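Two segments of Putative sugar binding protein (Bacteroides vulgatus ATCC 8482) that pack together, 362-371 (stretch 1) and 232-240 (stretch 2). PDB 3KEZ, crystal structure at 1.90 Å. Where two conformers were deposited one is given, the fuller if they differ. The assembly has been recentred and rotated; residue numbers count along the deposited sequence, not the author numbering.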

# COMPACT_ATOMS: atom_id res chain seq x y z
N ASN A 362 11.74 -6.64 17.41
CA ASN A 362 12.96 -6.05 17.93
C ASN A 362 13.86 -5.55 16.79
O ASN A 362 14.53 -4.54 16.95
CB ASN A 362 13.71 -7.01 18.87
CG ASN A 362 14.10 -6.36 20.18
OD1 ASN A 362 13.69 -5.24 20.48
ND2 ASN A 362 14.90 -7.07 20.97
N SER A 363 13.83 -6.21 15.65
CA SER A 363 14.60 -5.77 14.50
C SER A 363 14.16 -4.35 14.07
O SER A 363 15.01 -3.51 13.76
CB SER A 363 14.48 -6.80 13.35
OG SER A 363 15.24 -7.98 13.63
N ILE A 364 12.85 -4.08 14.06
CA ILE A 364 12.34 -2.76 13.73
C ILE A 364 12.66 -1.74 14.84
O ILE A 364 13.21 -0.67 14.54
CB ILE A 364 10.86 -2.78 13.38
CG1 ILE A 364 10.64 -3.72 12.18
CG2 ILE A 364 10.36 -1.40 13.02
CD1 ILE A 364 11.55 -3.43 10.91
N VAL A 365 12.30 -2.08 16.08
CA VAL A 365 12.62 -1.26 17.27
C VAL A 365 14.10 -0.87 17.33
O VAL A 365 14.42 0.31 17.43
CB VAL A 365 12.30 -2.00 18.55
CG1 VAL A 365 12.90 -1.28 19.74
CG2 VAL A 365 10.78 -2.20 18.68
N GLN A 366 14.99 -1.85 17.23
CA GLN A 366 16.42 -1.58 17.40
C GLN A 366 17.06 -0.86 16.20
O GLN A 366 18.01 -0.12 16.37
CB GLN A 366 17.18 -2.86 17.79
CG GLN A 366 16.70 -3.32 19.17
CD GLN A 366 17.42 -4.49 19.74
OE1 GLN A 366 17.85 -5.36 19.01
NE2 GLN A 366 17.53 -4.53 21.08
N ARG A 367 16.53 -1.04 15.00
CA ARG A 367 16.97 -0.20 13.87
C ARG A 367 16.58 1.30 14.07
O ARG A 367 17.35 2.21 13.72
CB ARG A 367 16.41 -0.78 12.57
CG ARG A 367 16.95 -0.16 11.29
CD ARG A 367 16.14 1.06 10.81
NE ARG A 367 14.73 0.78 10.54
CZ ARG A 367 14.25 0.16 9.46
NH1 ARG A 367 15.06 -0.30 8.50
NH2 ARG A 367 12.95 -0.00 9.36
N ALA A 368 15.43 1.56 14.67
CA ALA A 368 15.03 2.94 14.96
C ALA A 368 15.85 3.57 16.12
O ALA A 368 16.12 4.76 16.13
CB ALA A 368 13.52 3.02 15.26
N ASN A 369 16.25 2.74 17.08
CA ASN A 369 17.08 3.19 18.19
C ASN A 369 17.70 1.95 18.84
O ASN A 369 17.00 1.19 19.52
CB ASN A 369 16.23 3.96 19.21
CG ASN A 369 17.03 4.46 20.38
OD1 ASN A 369 18.19 4.10 20.52
ND2 ASN A 369 16.41 5.27 21.26
N PRO A 370 19.01 1.73 18.66
CA PRO A 370 19.60 0.50 19.19
C PRO A 370 19.61 0.38 20.71
O PRO A 370 19.86 -0.70 21.21
CB PRO A 370 21.05 0.54 18.66
CG PRO A 370 21.28 1.94 18.28
CD PRO A 370 19.96 2.44 17.79
N GLU A 371 19.38 1.47 21.43
CA GLU A 371 19.32 1.39 22.88
C GLU A 371 17.98 0.84 23.41
O GLU A 371 17.85 0.52 24.58
CB GLU A 371 19.62 2.75 23.48
CG GLU A 371 21.06 3.19 23.21
CD GLU A 371 22.06 2.20 23.74
OE1 GLU A 371 21.82 1.66 24.83
OE2 GLU A 371 23.09 1.97 23.08
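Stretch 2, residues 232-240: ALWTNEEYP

The end of a helix leaves backbone carbonyls without partners, and a neighbouring segment can dock by supplying them, while a long side chain from the helix reaches back to repay the exchange. The packing of residues 232-240 on residues 362-371 is a compact example. Stretch 1 continues a helix that began earlier in the chain and runs through Ala368, and Asn369 is the first residue to leave helical phi/psi. Stretch 2 arrives extended, with Ala232 to Thr235 in open loop conformations, then turns at Asn236, where phi/psi become helical. It runs so that Leu233 lies beside Ser363 and Ile364 while Asn236 reaches the last helical residues. The backbones come closest where Arg367 meets Asn236, their CA atoms 5.0 Å apart, and the two surfaces together bury 403 Å².

Polar contacts fix the register through a reciprocal pair of hydrogen bonds, each joining a side chain to a main-chain carbonyl. Arg367 NH1 donates to Trp234 O at 2.9 Å, nearly straight at 173°, and the acceptor lies at the edge of the guanidinium, near its plane. In return Asn236 ND2 donates to Arg367 O at 2.8 Å. The same amide nitrogen lies 3.3 Å from Ala368 O, but the angle is too poor for a direct bond; a water bridges them instead, accepting from Asn236 ND2 at 2.9 Å and donating to Ala368 O at 3.2 Å. Asn236 thus serves two successive carbonyls at the helix end, one directly and one through solvent. Just beyond the helix, Pro370 CD approaches Asn236 ND2 at 4.0 Å, a peripheral van der Waals contact.

Apolar packing holds the extended arm. The CA-to-CB bond of Leu233 points toward stretch 1, and its CD1 lies 3.9 Å from Ile364 CD1 and 4.0 Å from Ser363 CB. Its CB also sits 3.8 Å from Arg367 NH1, so the same leucine also packs beside the end of the arginine.

Arg367 dominates the interface, with 136 Å² covered by stretch 2. Its CA-to-CB bond points sideways, but the chain bends through chi1 t, chi2 m and chi3 m to bring its end nearer. Tyr239 lies over one face of the guanidinium, with Tyr239 CE2 3.5 Å from Arg367 CZ, while Trp234 O lies at the edge, so the two partners approach the group from different directions.

The turn that presents these groups is braced within stretch 2: Thr235 N donates to Glu238 OE1 at 2.8 Å, Glu238 N to Thr235 OG1 at 2.9 Å, and Tyr239 N to Thr235 O at 2.9 Å.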

# COMPACT_ATOMS: atom_id res chain seq x y z
N ALA A 232 18.23 -6.08 2.73
CA ALA A 232 18.46 -5.99 4.15
C ALA A 232 17.75 -4.73 4.60
O ALA A 232 17.65 -3.76 3.85
CB ALA A 232 19.99 -5.97 4.47
N LEU A 233 17.22 -4.77 5.81
CA LEU A 233 16.67 -3.59 6.44
C LEU A 233 17.73 -2.48 6.41
O LEU A 233 18.92 -2.72 6.69
CB LEU A 233 16.27 -3.88 7.90
CG LEU A 233 15.07 -4.81 8.21
CD1 LEU A 233 14.92 -4.96 9.77
CD2 LEU A 233 13.83 -4.31 7.57
N TRP A 234 17.29 -1.29 6.04
CA TRP A 234 18.16 -0.11 6.10
C TRP A 234 18.69 0.07 7.52
O TRP A 234 17.91 0.05 8.48
CB TRP A 234 17.38 1.16 5.68
CG TRP A 234 17.10 1.25 4.21
CD1 TRP A 234 17.92 0.86 3.18
CD2 TRP A 234 15.94 1.78 3.61
NE1 TRP A 234 17.30 1.11 1.96
CE2 TRP A 234 16.08 1.66 2.21
CE3 TRP A 234 14.74 2.32 4.12
CZ2 TRP A 234 15.11 2.08 1.34
CZ3 TRP A 234 13.80 2.73 3.24
CH2 TRP A 234 13.98 2.62 1.87
N THR A 235 19.99 0.25 7.67
CA THR A 235 20.57 0.48 9.00
C THR A 235 20.06 1.79 9.61
O THR A 235 19.53 2.68 8.92
CB THR A 235 22.09 0.54 8.97
OG1 THR A 235 22.49 1.71 8.25
CG2 THR A 235 22.70 -0.71 8.29
N ASN A 236 20.22 1.92 10.91
CA ASN A 236 19.92 3.18 11.61
C ASN A 236 20.65 4.35 10.93
O ASN A 236 20.07 5.39 10.68
CB ASN A 236 20.34 3.03 13.07
CG ASN A 236 20.14 4.27 13.87
OD1 ASN A 236 21.08 5.06 14.02
ND2 ASN A 236 18.94 4.44 14.43
N GLU A 237 21.92 4.14 10.58
CA GLU A 237 22.70 5.15 9.85
C GLU A 237 22.20 5.50 8.44
O GLU A 237 22.22 6.66 8.04
CB GLU A 237 24.16 4.71 9.78
CG GLU A 237 25.09 5.79 9.28
CD GLU A 237 26.54 5.42 9.42
OE1 GLU A 237 26.86 4.56 10.27
OE2 GLU A 237 27.36 6.03 8.68
N GLU A 238 21.75 4.50 7.70
CA GLU A 238 21.25 4.68 6.33
C GLU A 238 19.87 5.33 6.29
O GLU A 238 19.54 6.06 5.34
CB GLU A 238 21.13 3.33 5.66
CG GLU A 238 22.47 2.71 5.29
CD GLU A 238 22.42 1.22 5.00
OE1 GLU A 238 21.39 0.54 5.23
OE2 GLU A 238 23.46 0.70 4.54
N TYR A 239 19.07 5.08 7.32
CA TYR A 239 17.61 5.32 7.24
C TYR A 239 17.22 6.72 6.77
O TYR A 239 16.36 6.85 5.89
CB TYR A 239 16.94 5.02 8.56
CG TYR A 239 15.46 4.85 8.48
CD1 TYR A 239 14.59 5.94 8.62
CD2 TYR A 239 14.91 3.61 8.32
CE1 TYR A 239 13.20 5.78 8.61
CE2 TYR A 239 13.55 3.43 8.29
CZ TYR A 239 12.69 4.51 8.44
OH TYR A 239 11.35 4.29 8.41
N PRO A 240 17.85 7.77 7.32
CA PRO A 240 17.39 9.12 6.95
C PRO A 240 17.52 9.44 5.45
O PRO A 240 16.74 10.24 4.96
CB PRO A 240 18.29 10.02 7.79
CG PRO A 240 18.73 9.18 8.95
CD PRO A 240 18.86 7.79 8.39
O HOH W 1 18.83 6.28 16.67